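Local coordinates for 2',5'-phosphodiesterase 12 (Homo sapiens, PDB 4Z0V), which belongs to the endonuclease/exonuclease/phosphatase family, with a DNase I-like fold that carries a bound magnesium ion, and a smaller N-terminal beta domain, at residues D351-S354 against E359-N362; T286-H291 against L299-V304; Y337-V340 against S344-E347; E234-D239 against E244-L249. One frame throughout, in Å; residues are numbered along the deposited sequence.

Contact 1. Residues D351-S354 against E359-N362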
loop_
_atom_site.group_PDB
_atom_site.type_symbol
_atom_site.label_atom_id
_atom_site.label_comp_id
_atom_site.label_asym_id
_atom_site.label_seq_id
_atom_site.Cartn_x
_atom_site.Cartn_y
_atom_site.Cartn_z
ATOM N N ASP A 351 -0.907 15.648 24.664
ATOM C CA ASP A 351 -1.787 14.807 23.842
ATOM C C ASP A 351 -2.683 13.897 24.703
ATOM O O ASP A 351 -3.681 13.404 24.189
ATOM C CB ASP A 351 -0.990 13.985 22.808
ATOM C CG ASP A 351 -0.529 14.814 21.623
ATOM O OD1 ASP A 351 -0.822 16.038 21.594
ATOM O OD2 ASP A 351 0.060 14.240 20.696
ATOM N N TRP A 352 -2.375 13.721 26.005
ATOM C CA TRP A 352 -3.232 12.929 26.890
ATOM C C TRP A 352 -4.580 13.607 27.142
ATOM O O TRP A 352 -5.500 12.961 27.648
ATOM C CB TRP A 352 -2.530 12.603 28.204
ATOM C CG TRP A 352 -1.354 11.689 28.007
ATOM C CD1 TRP A 352 -0.056 11.952 28.319
ATOM C CD2 TRP A 352 -1.372 10.363 27.438
ATOM N NE1 TRP A 352 0.736 10.870 28.010
ATOM C CE2 TRP A 352 -0.042 9.890 27.449
ATOM C CE3 TRP A 352 -2.376 9.551 26.875
ATOM C CZ2 TRP A 352 0.310 8.627 26.949
ATOM C CZ3 TRP A 352 -2.024 8.305 26.361
ATOM C CH2 TRP A 352 -0.697 7.862 26.392
ATOM N N ALA A 353 -4.709 14.888 26.758
ATOM C CA ALA A 353 -5.977 15.619 26.868
ATOM C C ALA A 353 -6.295 16.262 25.511
ATOM O O ALA A 353 -6.870 17.351 25.454
ATOM C CB ALA A 353 -5.893 16.661 27.987
ATOM N N SER A 354 -5.955 15.544 24.396
ATOM C CA SER A 354 -6.133 16.020 23.016
ATOM C C SER A 354 -7.596 16.323 22.647
ATOM O O SER A 354 -7.824 17.137 21.752
ATOM C CB SER A 354 -5.555 15.023 22.016
ATOM O OG SER A 354 -6.221 13.774 22.106
ATOM N N GLU A 359 -12.270 13.205 28.328
ATOM C CA GLU A 359 -11.533 12.075 27.735
ATOM C C GLU A 359 -10.016 12.125 28.024
ATOM O O GLU A 359 -9.235 11.432 27.363
ATOM C CB GLU A 359 -11.794 12.035 26.218
ATOM C CG GLU A 359 -13.223 11.651 25.862
ATOM C CD GLU A 359 -13.646 11.832 24.415
ATOM O OE1 GLU A 359 -12.785 11.760 23.502
ATOM O OE2 GLU A 359 -14.868 12.001 24.194
ATOM N N ARG A 360 -9.616 12.908 29.039
ATOM C CA ARG A 360 -8.242 13.036 29.532
ATOM C C ARG A 360 -7.783 11.661 30.049
ATOM O O ARG A 360 -8.572 10.996 30.729
ATOM C CB ARG A 360 -8.238 14.091 30.647
ATOM C CG ARG A 360 -6.904 14.470 31.242
ATOM C CD ARG A 360 -7.053 15.789 31.989
ATOM N NE ARG A 360 -5.935 16.081 32.888
ATOM C CZ ARG A 360 -4.832 16.735 32.537
ATOM N NH1 ARG A 360 -4.665 17.147 31.286
ATOM N NH2 ARG A 360 -3.876 16.963 33.429
ATOM N N CYS A 361 -6.548 11.211 29.700
ATOM C CA CYS A 361 -6.062 9.887 30.123
ATOM C C CYS A 361 -4.542 9.852 30.304
ATOM O O CYS A 361 -3.871 8.950 29.777
ATOM C CB CYS A 361 -6.528 8.801 29.159
ATOM S SG CYS A 361 -6.021 9.079 27.445
ATOM N N ASN A 362 -4.018 10.805 31.124
ATOM C CA ASN A 362 -2.606 10.943 31.449
ATOM C C ASN A 362 -2.020 9.653 31.943
ATOM O O ASN A 362 -2.487 9.070 32.928
ATOM C CB ASN A 362 -2.392 12.045 32.491
ATOM C CG ASN A 362 -2.778 13.388 31.959
ATOM O OD1 ASN A 362 -3.960 13.704 31.810
ATOM N ND2 ASN A 362 -1.800 14.131 31.505
#
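Trp352 and Cys361 join the two limbs of a loop through one backbone hydrogen bond and a sulfur-aromatic contact. The loop links strand 344-345 to strand 365-366, far from the centre of the chain. Cys361 N donates to Trp352 O at 2.9 Å. Arg360 CA also approaches this oxygen, at 3.3 Å from Trp352 O, in a CA-H...O contact.

The indole lies across the chain at Cys361 and Asn362. Asn362 C lies over one ring face. The sulfur of Cys361 comes in at the edge of the six-membered ring, with SG 3.7 Å from Trp352 CE3. Trp352 NE1 is bonded to Pro346 O, and Asn362 ND2 to Glu347 O, so both polar groups are tied to the start of the loop, just after strand 344-345.

Ala353 CB meets the guanidinium edge of Arg360, 3.6 Å from Arg360 NH1. Asn362 OD1 lies over one guanidinium face. From helix 295-316, Leu299 touches Trp352 and Ile300 touches Cys361. A backbone bond and a Cys sulfur-aromatic contact thus close the long loop between the two antiparallel strands 344-345 and 365-366, in the DNase I-like family region.

Contact 2. Residues T286-H291 against L299-V304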
loop_
_atom_site.group_PDB
_atom_site.type_symbol
_atom_site.label_atom_id
_atom_site.label_comp_id
_atom_site.label_asym_id
_atom_site.label_seq_id
_atom_site.Cartn_x
_atom_site.Cartn_y
_atom_site.Cartn_z
ATOM N N THR A 286 -0.429 -0.359 9.298
ATOM C CA THR A 286 -1.646 0.108 9.975
ATOM C C THR A 286 -2.147 1.423 9.396
ATOM O O THR A 286 -1.497 2.053 8.563
ATOM C CB THR A 286 -1.395 0.275 11.517
ATOM O OG1 THR A 286 -2.659 0.366 12.191
ATOM C CG2 THR A 286 -0.543 1.529 11.860
ATOM N N HIS A 287 -3.357 1.796 9.824
ATOM C CA HIS A 287 -3.997 3.070 9.517
ATOM C C HIS A 287 -4.646 3.491 10.823
ATOM O O HIS A 287 -5.641 2.880 11.227
ATOM C CB HIS A 287 -5.016 2.902 8.367
ATOM C CG HIS A 287 -5.551 4.205 7.842
ATOM N ND1 HIS A 287 -6.482 4.229 6.812
ATOM C CD2 HIS A 287 -5.293 5.483 8.227
ATOM C CE1 HIS A 287 -6.759 5.510 6.596
ATOM N NE2 HIS A 287 -6.065 6.307 7.412
ATOM N N LEU A 288 -4.001 4.434 11.564
ATOM C CA LEU A 288 -4.497 4.771 12.890
ATOM C C LEU A 288 -5.678 5.706 12.789
ATOM O O LEU A 288 -5.937 6.254 11.723
ATOM C CB LEU A 288 -3.415 5.397 13.772
ATOM C CG LEU A 288 -2.190 4.531 14.113
ATOM C CD1 LEU A 288 -1.285 5.258 15.123
ATOM C CD2 LEU A 288 -2.581 3.137 14.656
ATOM N N TYR A 289 -6.409 5.853 13.910
ATOM C CA TYR A 289 -7.578 6.738 13.982
ATOM C C TYR A 289 -7.213 8.125 13.427
ATOM O O TYR A 289 -6.126 8.624 13.682
ATOM C CB TYR A 289 -8.044 6.825 15.410
ATOM C CG TYR A 289 -9.254 7.714 15.573
ATOM C CD1 TYR A 289 -10.384 7.547 14.770
ATOM C CD2 TYR A 289 -9.288 8.690 16.557
ATOM C CE1 TYR A 289 -11.517 8.345 14.946
ATOM C CE2 TYR A 289 -10.412 9.491 16.741
ATOM C CZ TYR A 289 -11.533 9.297 15.951
ATOM O OH TYR A 289 -12.634 10.092 16.159
ATOM N N TRP A 290 -8.100 8.708 12.637
ATOM C CA TRP A 290 -7.825 9.903 11.853
ATOM C C TRP A 290 -8.139 11.258 12.498
ATOM O O TRP A 290 -7.590 12.250 12.027
ATOM C CB TRP A 290 -8.641 9.822 10.540
ATOM C CG TRP A 290 -10.123 9.869 10.793
ATOM C CD1 TRP A 290 -10.920 8.831 11.176
ATOM C CD2 TRP A 290 -10.952 11.044 10.822
ATOM N NE1 TRP A 290 -12.199 9.276 11.399
ATOM C CE2 TRP A 290 -12.242 10.635 11.214
ATOM C CE3 TRP A 290 -10.728 12.406 10.552
ATOM C CZ2 TRP A 290 -13.309 11.531 11.324
ATOM C CZ3 TRP A 290 -11.781 13.300 10.687
ATOM C CH2 TRP A 290 -13.053 12.862 11.067
ATOM N N HIS A 291 -9.089 11.335 13.439
ATOM C CA HIS A 291 -9.551 12.635 13.954
ATOM C C HIS A 291 -8.418 13.545 14.436
ATOM O O HIS A 291 -7.565 13.099 15.195
ATOM C CB HIS A 291 -10.601 12.486 15.068
ATOM C CG HIS A 291 -11.479 13.697 15.202
ATOM N ND1 HIS A 291 -11.083 14.787 15.948
ATOM C CD2 HIS A 291 -12.697 13.954 14.665
ATOM C CE1 HIS A 291 -12.059 15.680 15.838
ATOM N NE2 HIS A 291 -13.058 15.225 15.086
ATOM N N LEU A 299 -1.960 7.392 20.536
ATOM C CA LEU A 299 -0.954 6.944 21.498
ATOM C C LEU A 299 -1.306 5.555 22.032
ATOM O O LEU A 299 -0.431 4.676 22.111
ATOM C CB LEU A 299 -0.850 7.947 22.658
ATOM C CG LEU A 299 0.202 9.028 22.438
ATOM C CD1 LEU A 299 -0.083 10.271 23.317
ATOM C CD2 LEU A 299 1.618 8.464 22.745
ATOM N N ILE A 300 -2.577 5.358 22.400
ATOM C CA ILE A 300 -2.986 4.067 22.972
ATOM C C ILE A 300 -2.942 3.007 21.873
ATOM O O ILE A 300 -2.441 1.905 22.120
ATOM C CB ILE A 300 -4.341 4.142 23.713
ATOM C CG1 ILE A 300 -4.171 4.977 25.026
ATOM C CG2 ILE A 300 -4.875 2.730 24.058
ATOM C CD1 ILE A 300 -5.371 5.629 25.434
ATOM N N GLN A 301 -3.385 3.353 20.654
ATOM C CA GLN A 301 -3.318 2.379 19.544
ATOM C C GLN A 301 -1.860 1.964 19.257
ATOM O O GLN A 301 -1.571 0.763 19.100
ATOM C CB GLN A 301 -3.980 2.934 18.278
ATOM C CG GLN A 301 -5.470 3.084 18.412
ATOM C CD GLN A 301 -6.172 3.508 17.146
ATOM O OE1 GLN A 301 -5.632 4.265 16.322
ATOM N NE2 GLN A 301 -7.461 3.163 17.048
ATOM N N MET A 302 -0.941 2.944 19.254
ATOM C CA MET A 302 0.485 2.683 19.038
ATOM C C MET A 302 1.057 1.805 20.169
ATOM O O MET A 302 1.835 0.891 19.888
ATOM C CB MET A 302 1.266 4.011 18.895
ATOM C CG MET A 302 2.789 3.846 18.697
ATOM S SD MET A 302 3.266 2.769 17.308
ATOM C CE MET A 302 2.397 3.439 16.054
ATOM N N ALA A 303 0.654 2.045 21.425
ATOM C CA ALA A 303 1.130 1.238 22.562
ATOM C C ALA A 303 0.685 -0.241 22.403
ATOM O O ALA A 303 1.489 -1.155 22.637
ATOM C CB ALA A 303 0.590 1.816 23.864
ATOM N N VAL A 304 -0.566 -0.461 21.940
ATOM C CA VAL A 304 -1.090 -1.821 21.667
ATOM C C VAL A 304 -0.266 -2.423 20.517
ATOM O O VAL A 304 0.144 -3.594 20.590
ATOM C CB VAL A 304 -2.600 -1.820 21.311
ATOM C CG1 VAL A 304 -3.078 -3.215 20.854
ATOM C CG2 VAL A 304 -3.462 -1.319 22.471
#
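Gln301 reaches from its helix to the backbone of Tyr289, within the beta-alpha-beta unit of strand 280-287, helix 295-316 and strand 322-327. The contact is buried. It joins the chain just beyond the first strand to the helix of the crossover.

Gln301 has its CG anti to the carbonyl carbon, and the chain runs extended beyond CG. This carries the amide across to the strand end. Its two polar ends are both used: OE1 takes a backbone N-H, and NE2 is bonded to Ser264 OG. The two bonds should fix which way the amide faces.

The Leu288 and Gln301 side chains lie alongside, pointing opposite ways. Leu288 CD2 rests 3.9 Å from Gln301 CB, while Leu288 CB lies 3.6 Å from Gln301 OE1. The other branch, Leu288 CD1, is 4.2 Å from Met302 CE. Two bends, chi2 of 54° and chi3 of 52°, bring that methyl round to Leu288.

Of the Tyr289 side chain, CB meets the amide, and the ring leads away to a cation-pi contact with Arg262. Tyr289 N lies 3.0 Å from Gln301 OE1, in the carbonyl plane on a lone pair, with an almost straight N-H...O angle of 178°.

Contact 3. Residues Y337-V340 against S344-E347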
loop_
_atom_site.group_PDB
_atom_site.type_symbol
_atom_site.label_atom_id
_atom_site.label_comp_id
_atom_site.label_asym_id
_atom_site.label_seq_id
_atom_site.Cartn_x
_atom_site.Cartn_y
_atom_site.Cartn_z
ATOM N N TYR A 337 4.374 10.387 17.820
ATOM C CA TYR A 337 5.669 10.332 17.148
ATOM C C TYR A 337 6.830 10.304 18.172
ATOM O O TYR A 337 7.793 9.558 17.987
ATOM C CB TYR A 337 5.828 11.499 16.182
ATOM C CG TYR A 337 7.073 11.375 15.336
ATOM C CD1 TYR A 337 7.091 10.567 14.196
ATOM C CD2 TYR A 337 8.236 12.064 15.666
ATOM C CE1 TYR A 337 8.241 10.452 13.412
ATOM C CE2 TYR A 337 9.380 11.976 14.876
ATOM C CZ TYR A 337 9.381 11.161 13.757
ATOM O OH TYR A 337 10.518 11.062 12.997
ATOM N N HIS A 338 6.772 11.165 19.198
ATOM C CA HIS A 338 7.809 11.208 20.249
ATOM C C HIS A 338 7.960 9.806 20.922
ATOM O O HIS A 338 9.077 9.302 21.125
ATOM C CB HIS A 338 7.407 12.271 21.287
ATOM C CG HIS A 338 8.328 12.342 22.463
ATOM N ND1 HIS A 338 9.381 13.240 22.502
ATOM C CD2 HIS A 338 8.344 11.594 23.593
ATOM C CE1 HIS A 338 9.989 13.024 23.662
ATOM N NE2 HIS A 338 9.407 12.033 24.345
ATOM N N PHE A 339 6.842 9.191 21.247
ATOM C CA PHE A 339 6.788 7.875 21.877
ATOM C C PHE A 339 7.510 6.831 20.993
ATOM O O PHE A 339 8.370 6.110 21.478
ATOM C CB PHE A 339 5.326 7.476 22.147
ATOM C CG PHE A 339 5.125 6.054 22.652
ATOM C CD1 PHE A 339 5.763 5.608 23.806
ATOM C CD2 PHE A 339 4.306 5.164 21.962
ATOM C CE1 PHE A 339 5.565 4.303 24.275
ATOM C CE2 PHE A 339 4.114 3.860 22.426
ATOM C CZ PHE A 339 4.752 3.432 23.577
ATOM N N VAL A 340 7.247 6.842 19.668
ATOM C CA VAL A 340 7.862 5.869 18.758
ATOM C C VAL A 340 9.383 6.029 18.749
ATOM O O VAL A 340 10.105 5.050 18.943
ATOM C CB VAL A 340 7.281 5.965 17.315
ATOM C CG1 VAL A 340 8.037 5.041 16.350
ATOM C CG2 VAL A 340 5.787 5.648 17.295
ATOM N N SER A 344 9.615 6.458 25.066
ATOM C CA SER A 344 8.812 6.824 26.222
ATOM C C SER A 344 8.046 8.089 25.947
ATOM O O SER A 344 8.405 8.856 25.060
ATOM C CB SER A 344 9.677 7.014 27.474
ATOM O OG SER A 344 10.463 8.189 27.377
ATOM N N ILE A 345 7.012 8.303 26.727
ATOM C CA ILE A 345 6.222 9.525 26.696
ATOM C C ILE A 345 5.851 9.845 28.151
ATOM O O ILE A 345 5.425 8.943 28.894
ATOM C CB ILE A 345 4.993 9.447 25.737
ATOM C CG1 ILE A 345 4.325 10.836 25.601
ATOM C CG2 ILE A 345 3.997 8.353 26.152
ATOM C CD1 ILE A 345 3.332 10.992 24.550
ATOM N N PRO A 346 6.013 11.102 28.579
ATOM C CA PRO A 346 5.690 11.430 29.973
ATOM C C PRO A 346 4.183 11.528 30.223
ATOM O O PRO A 346 3.396 11.811 29.308
ATOM C CB PRO A 346 6.379 12.776 30.188
ATOM C CG PRO A 346 6.426 13.392 28.874
ATOM C CD PRO A 346 6.566 12.274 27.866
ATOM N N GLU A 347 3.801 11.314 31.490
ATOM C CA GLU A 347 2.430 11.342 31.968
ATOM C C GLU A 347 1.783 12.716 31.714
ATOM O O GLU A 347 0.594 12.779 31.432
ATOM C CB GLU A 347 2.417 11.000 33.474
ATOM C CG GLU A 347 1.063 10.588 34.014
ATOM C CD GLU A 347 1.002 10.506 35.526
ATOM O OE1 GLU A 347 1.787 9.728 36.117
ATOM O OE2 GLU A 347 0.161 11.218 36.121
#
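The backbone at Phe339 passes close to that of Ser344, their CA atoms 4.9 Å apart. Segment 337-340 is helical, and 344-347 starts as the short strand 344-345. Only three residues separate them. The chain turns beside the helix and then leads away from it in extended form. No hydrogen bond joins the two segments. Ser344 O lies 3.7 Å from Phe339 CA and faces the His338 ring edge.

The imidazole of His338 meets this carbonyl with its edge. The closest ring atom is a carbon: His338 CD2 lies 3.1 Å from Ser344 O. NE2 is also near, but its angle is too poor for a bond. Ile345 CA lies near the same ring plane.

Phe339 makes the apolar half of the contact. Its CG is anti to the backbone N (chi1 173°), which sends the ring out beside the strand. The Phe339 and Ile345 side chains run roughly perpendicular to each other. Ile345 CG2 comes obliquely to the ring, 4.0 Å from Phe339 CD1. Phe339 CB lies 4.1 Å from Ile345 CB. The carbonyl carbon of Ser344 sits at the ring edge, in plane.

The pair is closed in by Leu299 of helix 295-316 and by Leu365. His367 meets the Phe339 ring edge-to-face, and its NE2 is bonded to Phe339 O. The arrangement is a tight helix-to-strand connection, whose strand 344-345 forms a two-stranded antiparallel sheet with strand 365-366 within the DNase I-like family region.

Contact 4. Residues E234-D239 against E244-L249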
loop_
_atom_site.group_PDB
_atom_site.type_symbol
_atom_site.label_atom_id
_atom_site.label_comp_id
_atom_site.label_asym_id
_atom_site.label_seq_id
_atom_site.Cartn_x
_atom_site.Cartn_y
_atom_site.Cartn_z
ATOM N N GLU A 234 -10.089 -5.189 20.106
ATOM C CA GLU A 234 -10.208 -6.592 20.514
ATOM C C GLU A 234 -9.002 -7.004 21.336
ATOM O O GLU A 234 -9.161 -7.587 22.414
ATOM C CB GLU A 234 -10.316 -7.453 19.260
ATOM C CG GLU A 234 -11.062 -8.753 19.453
ATOM C CD GLU A 234 -11.510 -9.337 18.129
ATOM O OE1 GLU A 234 -10.714 -9.298 17.163
ATOM O OE2 GLU A 234 -12.674 -9.793 18.046
ATOM N N ALA A 235 -7.785 -6.679 20.843
ATOM C CA ALA A 235 -6.556 -6.999 21.552
ATOM C C ALA A 235 -6.516 -6.315 22.915
ATOM O O ALA A 235 -6.223 -6.978 23.903
ATOM C CB ALA A 235 -5.347 -6.585 20.726
ATOM N N LEU A 236 -6.840 -5.009 22.973
ATOM C CA LEU A 236 -6.773 -4.252 24.225
ATOM C C LEU A 236 -7.783 -4.757 25.273
ATOM O O LEU A 236 -7.432 -4.872 26.459
ATOM C CB LEU A 236 -6.984 -2.750 23.973
ATOM C CG LEU A 236 -6.974 -1.829 25.216
ATOM C CD1 LEU A 236 -5.620 -1.897 25.972
ATOM C CD2 LEU A 236 -7.277 -0.407 24.818
ATOM N N GLU A 237 -9.009 -5.024 24.860
ATOM C CA GLU A 237 -10.006 -5.418 25.858
ATOM C C GLU A 237 -9.935 -6.894 26.273
ATOM O O GLU A 237 -10.256 -7.184 27.433
ATOM C CB GLU A 237 -11.440 -5.066 25.381
ATOM C CG GLU A 237 -11.987 -5.934 24.251
ATOM C CD GLU A 237 -13.289 -5.484 23.611
ATOM O OE1 GLU A 237 -13.666 -6.074 22.573
ATOM O OE2 GLU A 237 -13.935 -4.551 24.144
ATOM N N SER A 238 -9.537 -7.813 25.351
ATOM C CA SER A 238 -9.595 -9.256 25.588
ATOM C C SER A 238 -8.269 -9.983 25.661
ATOM O O SER A 238 -8.271 -11.129 26.108
ATOM C CB SER A 238 -10.423 -9.923 24.490
ATOM O OG SER A 238 -11.735 -9.384 24.483
ATOM N N ASP A 239 -7.164 -9.410 25.152
ATOM C CA ASP A 239 -5.909 -10.160 25.185
ATOM C C ASP A 239 -5.126 -9.821 26.440
ATOM O O ASP A 239 -4.784 -8.650 26.627
ATOM C CB ASP A 239 -5.071 -9.899 23.921
ATOM C CG ASP A 239 -3.949 -10.896 23.688
ATOM O OD1 ASP A 239 -3.302 -11.310 24.667
ATOM O OD2 ASP A 239 -3.712 -11.244 22.542
ATOM N N GLU A 244 -1.642 -4.625 31.399
ATOM C CA GLU A 244 -1.021 -3.474 32.065
ATOM C C GLU A 244 -1.530 -2.148 31.476
ATOM O O GLU A 244 -1.772 -1.192 32.225
ATOM C CB GLU A 244 0.503 -3.562 31.971
ATOM C CG GLU A 244 1.236 -2.728 33.007
ATOM C CD GLU A 244 2.747 -2.760 32.880
ATOM O OE1 GLU A 244 3.327 -3.872 32.883
ATOM O OE2 GLU A 244 3.354 -1.668 32.787
ATOM N N LEU A 245 -1.702 -2.088 30.139
ATOM C CA LEU A 245 -2.220 -0.881 29.496
ATOM C C LEU A 245 -3.724 -0.704 29.815
ATOM O O LEU A 245 -4.158 0.405 30.135
ATOM C CB LEU A 245 -1.967 -0.934 27.991
ATOM C CG LEU A 245 -2.425 0.254 27.163
ATOM C CD1 LEU A 245 -1.681 1.511 27.554
ATOM C CD2 LEU A 245 -2.222 -0.044 25.699
ATOM N N LEU A 246 -4.496 -1.810 29.793
ATOM C CA LEU A 246 -5.910 -1.770 30.141
ATOM C C LEU A 246 -6.068 -1.259 31.584
ATOM O O LEU A 246 -6.917 -0.401 31.832
ATOM C CB LEU A 246 -6.575 -3.138 29.953
ATOM C CG LEU A 246 -8.109 -3.154 30.017
ATOM C CD1 LEU A 246 -8.728 -2.365 28.869
ATOM C CD2 LEU A 246 -8.639 -4.579 30.012
ATOM N N GLU A 247 -5.176 -1.706 32.492
ATOM C CA GLU A 247 -5.125 -1.287 33.899
ATOM C C GLU A 247 -4.866 0.225 34.031
ATOM O O GLU A 247 -5.503 0.860 34.866
ATOM C CB GLU A 247 -4.052 -2.081 34.667
ATOM C CG GLU A 247 -4.529 -3.458 35.114
ATOM C CD GLU A 247 -3.477 -4.417 35.647
ATOM O OE1 GLU A 247 -2.488 -3.952 36.263
ATOM O OE2 GLU A 247 -3.665 -5.644 35.479
ATOM N N LYS A 248 -3.982 0.812 33.189
ATOM C CA LYS A 248 -3.709 2.258 33.194
ATOM C C LYS A 248 -4.953 3.076 32.797
ATOM O O LYS A 248 -5.082 4.232 33.207
ATOM C CB LYS A 248 -2.542 2.604 32.263
ATOM C CG LYS A 248 -1.188 2.204 32.840
ATOM C CD LYS A 248 -0.053 2.406 31.863
ATOM C CE LYS A 248 1.235 2.595 32.621
ATOM N NZ LYS A 248 2.271 1.628 32.193
ATOM N N LEU A 249 -5.856 2.473 32.001
ATOM C CA LEU A 249 -7.089 3.080 31.498
ATOM C C LEU A 249 -8.296 2.935 32.451
ATOM O O LEU A 249 -9.357 3.466 32.130
ATOM C CB LEU A 249 -7.449 2.455 30.134
ATOM C CG LEU A 249 -6.745 3.049 28.914
ATOM C CD1 LEU A 249 -6.872 2.133 27.702
ATOM C CD2 LEU A 249 -7.293 4.435 28.565
#
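Leu236 meets three leucines, Leu245, Leu246 and Leu249, where two consecutive short helices pack nearly at right angles. The helical segments 234-238 and 244-248 make an angle of 81°, with axes 9.3 Å apart at closest approach. They belong to the chain between strands 222-231 and 265-273 of the DNase I-like fold.

Leu236 holds its CG anti to the backbone N, with chi1 of 179°, and this sends CG toward the second helix. Its chi2 of 60° then sets the two methyls. Leu236 CD1 meets Leu245 CD2 at 3.9 Å. Leu236 CD2 meets Leu249 CD1, also at 3.9 Å. Both partner side chains lie roughly perpendicular to that of Leu236. Leu245 and Leu249 are one helical turn apart, and Leu236 reaches both.

Leu246 comes at a slant. Its CD1 lies 4.1 Å from Leu236 CG, and the rest of its branch rests on the backbone of the first helix.

No hydrogen bond crosses the contact. Ile300 of helix 295-316 touches Leu236 and Leu249, while Val259 and Leu260 of helix 253-261 also pack on Leu236.

Near the end of the first helix, both methyls of Leu246 rest on Leu236 O, at 3.7 Å for CD1 and 3.8 Å for CD2, and Leu246 CD2 also reaches Glu237 O.

Overall arrangement
The four contacts follow one another along the chain; none nests in or crosses another. From the N-terminal side, contact 4 comes first and closes the turn between helices 232-238 and 243-248. Contact 2 then closes the bend from strand 280-287 into helix 295-316. Contact 3 closes the turn from helix 335-342 to strand 344-345, and contact 1 closes the loop leading to strand 365-366. Helix 295-316, which supplies one side of contact 2, touches the other three: Leu299 touches contacts 1 and 3, Ile300 contacts 1 and 4, and Met302 contact 3. Contacts 1 and 3 also share hydrogen bonds. Contact 4 touches neither contact 1 nor contact 3.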